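Local coordinates for protein DNA polymerase (Pyrobaculum calidifontis, PDB 5MDN) that probably catalyses template-directed DNA synthesis, adding deoxyribonucleotides from their triphosphates to a growing strand, as a family B DNA polymerase, at residues K591-Y605 with L608-F619. Residues are numbered along the deposited sequence; the frame is centred on the assembly and turned at random.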
loop_
_atom_site.group_PDB
_atom_site.type_symbol
_atom_site.label_atom_id
_atom_site.label_comp_id
_atom_site.label_asym_id
_atom_site.label_seq_id
_atom_site.Cartn_x
_atom_site.Cartn_y
_atom_site.Cartn_z
ATOM N N LYS A 591 -2.867 -2.258 -21.021
ATOM C CA LYS A 591 -2.424 -3.634 -21.186
ATOM C C LYS A 591 -2.703 -4.100 -22.606
ATOM O O LYS A 591 -3.737 -3.760 -23.188
ATOM C CB LYS A 591 -3.117 -4.571 -20.186
ATOM C CG LYS A 591 -2.773 -4.300 -18.732
ATOM C CD LYS A 591 -1.323 -4.631 -18.429
ATOM C CE LYS A 591 -0.947 -4.209 -17.018
ATOM N NZ LYS A 591 -1.486 -5.152 -16.001
ATOM N N ASP A 592 -1.777 -4.882 -23.156
ATOM C CA ASP A 592 -1.946 -5.537 -24.452
ATOM C C ASP A 592 -1.972 -7.039 -24.190
ATOM O O ASP A 592 -0.918 -7.669 -24.042
ATOM C CB ASP A 592 -0.829 -5.151 -25.421
ATOM C CG ASP A 592 -0.985 -5.802 -26.787
ATOM O OD1 ASP A 592 -2.056 -6.387 -27.058
ATOM O OD2 ASP A 592 -0.034 -5.725 -27.594
ATOM N N TYR A 593 -3.171 -7.610 -24.137
ATOM C CA TYR A 593 -3.343 -9.025 -23.839
ATOM C C TYR A 593 -3.408 -9.841 -25.124
ATOM O O TYR A 593 -4.106 -9.466 -26.072
ATOM C CB TYR A 593 -4.612 -9.252 -23.021
ATOM C CG TYR A 593 -4.562 -8.723 -21.606
ATOM C CD1 TYR A 593 -3.614 -9.185 -20.702
ATOM C CD2 TYR A 593 -5.476 -7.773 -21.170
ATOM C CE1 TYR A 593 -3.573 -8.708 -19.405
ATOM C CE2 TYR A 593 -5.443 -7.291 -19.877
ATOM C CZ TYR A 593 -4.489 -7.761 -18.999
ATOM O OH TYR A 593 -4.452 -7.281 -17.710
ATOM N N GLU A 594 -2.674 -10.955 -25.149
ATOM C CA GLU A 594 -2.818 -11.908 -26.244
ATOM C C GLU A 594 -4.165 -12.616 -26.176
ATOM O O GLU A 594 -4.792 -12.873 -27.210
ATOM C CB GLU A 594 -1.669 -12.915 -26.210
ATOM C CG GLU A 594 -1.631 -13.866 -27.392
ATOM C CD GLU A 594 -0.403 -14.756 -27.377
ATOM O OE1 GLU A 594 0.496 -14.512 -26.545
ATOM O OE2 GLU A 594 -0.336 -15.698 -28.194
ATOM N N ARG A 595 -4.622 -12.941 -24.968
ATOM C CA ARG A 595 -5.916 -13.575 -24.763
ATOM C C ARG A 595 -6.432 -13.208 -23.379
ATOM O O ARG A 595 -5.653 -12.961 -22.456
ATOM C CB ARG A 595 -5.822 -15.096 -24.948
ATOM C CG ARG A 595 -7.044 -15.713 -25.614
ATOM C CD ARG A 595 -6.739 -17.028 -26.328
ATOM N NE ARG A 595 -5.812 -16.853 -27.444
ATOM C CZ ARG A 595 -4.546 -17.258 -27.450
ATOM N NH1 ARG A 595 -4.033 -17.877 -26.397
ATOM N NH2 ARG A 595 -3.793 -17.048 -28.522
ATOM N N VAL A 596 -7.757 -13.181 -23.244
ATOM C CA VAL A 596 -8.428 -12.772 -22.012
ATOM C C VAL A 596 -9.582 -13.728 -21.750
ATOM O O VAL A 596 -10.271 -14.158 -22.681
ATOM C CB VAL A 596 -8.945 -11.315 -22.088
ATOM C CG1 VAL A 596 -9.749 -10.953 -20.846
ATOM C CG2 VAL A 596 -7.798 -10.347 -22.255
ATOM N N LEU A 597 -9.787 -14.064 -20.479
ATOM C CA LEU A 597 -10.855 -14.964 -20.057
ATOM C C LEU A 597 -11.703 -14.273 -18.995
ATOM O O LEU A 597 -11.244 -14.064 -17.868
ATOM C CB LEU A 597 -10.274 -16.270 -19.525
ATOM C CG LEU A 597 -11.234 -17.183 -18.763
ATOM C CD1 LEU A 597 -12.345 -17.694 -19.667
ATOM C CD2 LEU A 597 -10.452 -18.327 -18.161
ATOM N N PHE A 598 -12.938 -13.929 -19.354
ATOM C CA PHE A 598 -13.921 -13.446 -18.392
ATOM C C PHE A 598 -14.718 -14.634 -17.867
ATOM O O PHE A 598 -15.380 -15.336 -18.641
ATOM C CB PHE A 598 -14.854 -12.416 -19.028
ATOM C CG PHE A 598 -14.294 -11.021 -19.065
ATOM C CD1 PHE A 598 -13.544 -10.584 -20.146
ATOM C CD2 PHE A 598 -14.530 -10.141 -18.021
ATOM C CE1 PHE A 598 -13.035 -9.296 -20.180
ATOM C CE2 PHE A 598 -14.026 -8.854 -18.049
ATOM C CZ PHE A 598 -13.277 -8.431 -19.129
ATOM N N THR A 599 -14.654 -14.860 -16.556
ATOM C CA THR A 599 -15.389 -15.961 -15.944
ATOM C C THR A 599 -16.810 -15.564 -15.562
ATOM O O THR A 599 -17.728 -16.387 -15.652
ATOM C CB THR A 599 -14.645 -16.474 -14.707
ATOM O OG1 THR A 599 -14.544 -15.424 -13.736
ATOM C CG2 THR A 599 -13.249 -16.947 -15.085
ATOM N N GLU A 600 -17.009 -14.320 -15.137
ATOM C CA GLU A 600 -18.315 -13.823 -14.737
ATOM C C GLU A 600 -18.568 -12.489 -15.423
ATOM O O GLU A 600 -17.697 -11.940 -16.103
ATOM C CB GLU A 600 -18.392 -13.675 -13.209
ATOM C CG GLU A 600 -18.110 -14.974 -12.470
ATOM C CD GLU A 600 -17.860 -14.779 -10.985
ATOM O OE1 GLU A 600 -17.958 -13.632 -10.494
ATOM O OE2 GLU A 600 -17.555 -15.790 -10.311
ATOM N N ALA A 601 -19.773 -11.958 -15.234
ATOM C CA ALA A 601 -20.155 -10.692 -15.858
ATOM C C ALA A 601 -19.726 -9.491 -15.026
ATOM O O ALA A 601 -20.481 -8.530 -14.863
ATOM C CB ALA A 601 -21.660 -10.675 -16.098
ATOM N N LYS A 602 -18.506 -9.527 -14.490
ATOM C CA LYS A 602 -17.935 -8.423 -13.726
ATOM C C LYS A 602 -16.508 -8.195 -14.207
ATOM O O LYS A 602 -16.124 -8.692 -15.271
ATOM C CB LYS A 602 -17.985 -8.721 -12.222
ATOM C CG LYS A 602 -18.573 -10.092 -11.903
ATOM C CD LYS A 602 -18.481 -10.461 -10.432
ATOM C CE LYS A 602 -19.753 -10.118 -9.670
ATOM N NZ LYS A 602 -19.608 -10.435 -8.214
ATOM N N LYS A 603 -15.718 -7.440 -13.447
ATOM C CA LYS A 603 -14.286 -7.325 -13.726
ATOM C C LYS A 603 -13.525 -8.442 -13.007
ATOM O O LYS A 603 -12.672 -8.226 -12.148
ATOM C CB LYS A 603 -13.765 -5.945 -13.343
ATOM C CG LYS A 603 -12.341 -5.681 -13.837
ATOM C CD LYS A 603 -11.828 -4.296 -13.488
ATOM C CE LYS A 603 -10.365 -4.144 -13.891
ATOM N NZ LYS A 603 -10.155 -4.154 -15.369
ATOM N N ARG A 604 -13.870 -9.668 -13.382
ATOM C CA ARG A 604 -13.203 -10.876 -12.907
ATOM C C ARG A 604 -12.644 -11.574 -14.141
ATOM O O ARG A 604 -13.396 -12.187 -14.905
ATOM C CB ARG A 604 -14.168 -11.773 -12.137
ATOM C CG ARG A 604 -13.557 -13.090 -11.712
ATOM C CD ARG A 604 -12.385 -12.832 -10.794
ATOM N NE ARG A 604 -11.793 -14.046 -10.239
ATOM C CZ ARG A 604 -10.734 -14.660 -10.758
ATOM N NH1 ARG A 604 -10.144 -14.178 -11.845
ATOM N NH2 ARG A 604 -10.259 -15.759 -10.187
ATOM N N TYR A 605 -11.330 -11.482 -14.340
ATOM C CA TYR A 605 -10.740 -12.006 -15.558
ATOM C C TYR A 605 -9.282 -12.363 -15.321
ATOM O O TYR A 605 -8.649 -11.907 -14.364
ATOM C CB TYR A 605 -10.852 -11.001 -16.718
ATOM C CG TYR A 605 -9.977 -9.775 -16.564
ATOM C CD1 TYR A 605 -10.415 -8.672 -15.845
ATOM C CD2 TYR A 605 -8.717 -9.719 -17.148
ATOM C CE1 TYR A 605 -9.621 -7.551 -15.704
ATOM C CE2 TYR A 605 -7.914 -8.603 -17.012
ATOM C CZ TYR A 605 -8.371 -7.521 -16.289
ATOM O OH TYR A 605 -7.574 -6.406 -16.152
ATOM N N LEU A 608 -3.391 -12.839 -20.627
ATOM C CA LEU A 608 -2.075 -13.312 -21.044
ATOM C C LEU A 608 -1.374 -12.180 -21.785
ATOM O O LEU A 608 -1.808 -11.780 -22.870
ATOM C CB LEU A 608 -2.199 -14.557 -21.920
ATOM C CG LEU A 608 -0.923 -15.107 -22.558
ATOM C CD1 LEU A 608 0.089 -15.505 -21.497
ATOM C CD2 LEU A 608 -1.248 -16.288 -23.460
ATOM N N LEU A 609 -0.295 -11.671 -21.200
ATOM C CA LEU A 609 0.468 -10.596 -21.813
ATOM C C LEU A 609 1.379 -11.141 -22.911
ATOM O O LEU A 609 1.656 -12.341 -22.989
ATOM C CB LEU A 609 1.296 -9.854 -20.763
ATOM C CG LEU A 609 0.517 -9.133 -19.659
ATOM C CD1 LEU A 609 1.446 -8.730 -18.526
ATOM C CD2 LEU A 609 -0.199 -7.918 -20.224
ATOM N N ARG A 610 1.838 -10.230 -23.774
ATOM C CA ARG A 610 2.671 -10.628 -24.904
ATOM C C ARG A 610 3.973 -11.282 -24.452
ATOM O O ARG A 610 4.491 -12.167 -25.142
ATOM C CB ARG A 610 2.969 -9.416 -25.787
ATOM C CG ARG A 610 1.738 -8.769 -26.400
ATOM C CD ARG A 610 1.149 -9.626 -27.509
ATOM N NE ARG A 610 -0.058 -9.032 -28.080
ATOM C CZ ARG A 610 -0.860 -9.648 -28.943
ATOM N NH1 ARG A 610 -0.585 -10.882 -29.345
ATOM N NH2 ARG A 610 -1.934 -9.028 -29.411
ATOM N N ASP A 611 4.514 -10.867 -23.307
ATOM C CA ASP A 611 5.740 -11.460 -22.789
ATOM C C ASP A 611 5.512 -12.798 -22.094
ATOM O O ASP A 611 6.483 -13.414 -21.642
ATOM C CB ASP A 611 6.437 -10.486 -21.831
ATOM C CG ASP A 611 5.605 -10.172 -20.601
ATOM O OD1 ASP A 611 4.413 -10.544 -20.565
ATOM O OD2 ASP A 611 6.148 -9.548 -19.664
ATOM N N GLY A 612 4.266 -13.258 -21.996
ATOM C CA GLY A 612 3.952 -14.543 -21.410
ATOM C C GLY A 612 3.435 -14.493 -19.987
ATOM O O GLY A 612 2.934 -15.512 -19.495
ATOM N N ARG A 613 3.537 -13.350 -19.315
ATOM C CA ARG A 613 3.047 -13.238 -17.948
ATOM C C ARG A 613 1.523 -13.232 -17.915
ATOM O O ARG A 613 0.874 -12.504 -18.673
ATOM C CB ARG A 613 3.582 -11.967 -17.290
ATOM C CG ARG A 613 5.038 -12.030 -16.873
ATOM C CD ARG A 613 5.451 -10.721 -16.225
ATOM N NE ARG A 613 5.315 -9.602 -17.155
ATOM C CZ ARG A 613 5.076 -8.347 -16.789
ATOM N NH1 ARG A 613 4.945 -8.041 -15.506
ATOM N NH2 ARG A 613 4.970 -7.397 -17.708
ATOM N N ILE A 614 0.958 -14.053 -17.046
ATOM C CA ILE A 614 -0.468 -14.020 -16.743
ATOM C C ILE A 614 -0.680 -13.115 -15.535
ATOM O O ILE A 614 0.097 -13.152 -14.572
ATOM C CB ILE A 614 -1.015 -15.440 -16.482
ATOM C CG1 ILE A 614 -1.050 -16.288 -17.764
ATOM C CG2 ILE A 614 -2.402 -15.394 -15.849
ATOM C CD1 ILE A 614 0.281 -16.926 -18.129
ATOM N N ASP A 615 -1.732 -12.300 -15.574
ATOM C CA ASP A 615 -2.186 -11.582 -14.393
ATOM C C ASP A 615 -3.682 -11.790 -14.212
ATOM O O ASP A 615 -4.425 -11.977 -15.179
ATOM C CB ASP A 615 -1.835 -10.074 -14.451
ATOM C CG ASP A 615 -2.318 -9.385 -15.725
ATOM O OD1 ASP A 615 -3.351 -9.786 -16.302
ATOM O OD2 ASP A 615 -1.656 -8.412 -16.144
ATOM N N ILE A 616 -4.110 -11.782 -12.954
ATOM C CA ILE A 616 -5.448 -12.214 -12.573
ATOM C C ILE A 616 -6.083 -11.116 -11.736
ATOM O O ILE A 616 -5.488 -10.652 -10.758
ATOM C CB ILE A 616 -5.418 -13.544 -11.795
ATOM C CG1 ILE A 616 -4.759 -14.637 -12.641
ATOM C CG2 ILE A 616 -6.824 -13.957 -11.391
ATOM C CD1 ILE A 616 -4.532 -15.937 -11.905
ATOM N N VAL A 617 -7.288 -10.701 -12.117
ATOM C CA VAL A 617 -7.988 -9.595 -11.475
ATOM C C VAL A 617 -9.316 -10.115 -10.945
ATOM O O VAL A 617 -10.042 -10.815 -11.659
ATOM C CB VAL A 617 -8.213 -8.422 -12.448
ATOM C CG1 VAL A 617 -8.980 -7.298 -11.759
ATOM C CG2 VAL A 617 -6.887 -7.918 -12.990
ATOM N N GLY A 618 -9.628 -9.774 -9.699
ATOM C CA GLY A 618 -10.802 -10.300 -9.038
ATOM C C GLY A 618 -10.520 -11.570 -8.250
ATOM O O GLY A 618 -9.546 -12.283 -8.481
ATOM N N PHE A 619 -11.408 -11.849 -7.300
ATOM C CA PHE A 619 -11.216 -12.953 -6.365
ATOM C C PHE A 619 -11.435 -14.299 -7.050
ATOM O O PHE A 619 -10.539 -14.826 -7.710
ATOM C CB PHE A 619 -12.168 -12.819 -5.176
ATOM C CG PHE A 619 -11.714 -13.552 -3.949
ATOM C CD1 PHE A 619 -10.878 -12.934 -3.036
ATOM C CD2 PHE A 619 -12.121 -14.854 -3.704
ATOM C CE1 PHE A 619 -10.456 -13.596 -1.901
ATOM C CE2 PHE A 619 -11.702 -15.524 -2.568
ATOM C CZ PHE A 619 -10.867 -14.893 -1.666
#
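In the antiparallel sheet built from the beta hairpin of strands 595-598 and 605-609 together with strand 614-617, with 411-413 along the far side of 595-598, Tyr-605 and Val-617 form a hydrogen-bonded pair. Val-617 N donates to Tyr-605 O (2.9 Å), and Tyr-605 N returns the bond to Val-617 O at 3.0 Å. The Val-617 side chain lies over one face of the Tyr-605 ring, its CB 4.1 Å from the ring centroid in a CH-pi contact, while CG2 packs against CZ and OH. Beside it Arg-604 bends at chi2 (61°), which puts Gly-618 O over one face of the guanidinium, off toward its rim, and gives NH1 a weak bond to Val-617 O; Arg-604 NH2 comes within 2.7 Å of Phe-619 O.

At the other end the chain turns a corner at Glu-594, leaving the neighbouring sheet of strand 588-593 for this one. Here Glu-594 N donates to Leu-608 O (2.6 Å), and Leu-608 N to Arg-595 O. Tyr-593 reaches across with its OH to Asp-615 OD1 (3.1 Å), on the syn side of a carboxylate standing nearly perpendicular to the ring; Leu-609 CD2 packs 3.6 Å from Tyr-593 CE1. Asp-615 OD2 also forms a salt bridge with Lys-591 NZ, whose second partner is Glu-287. In the type I turn 609-612, Arg-610 NE makes a salt bridge to Asp-592 OD2 (3.3 Å), while its NH2 pairs with Asp-415.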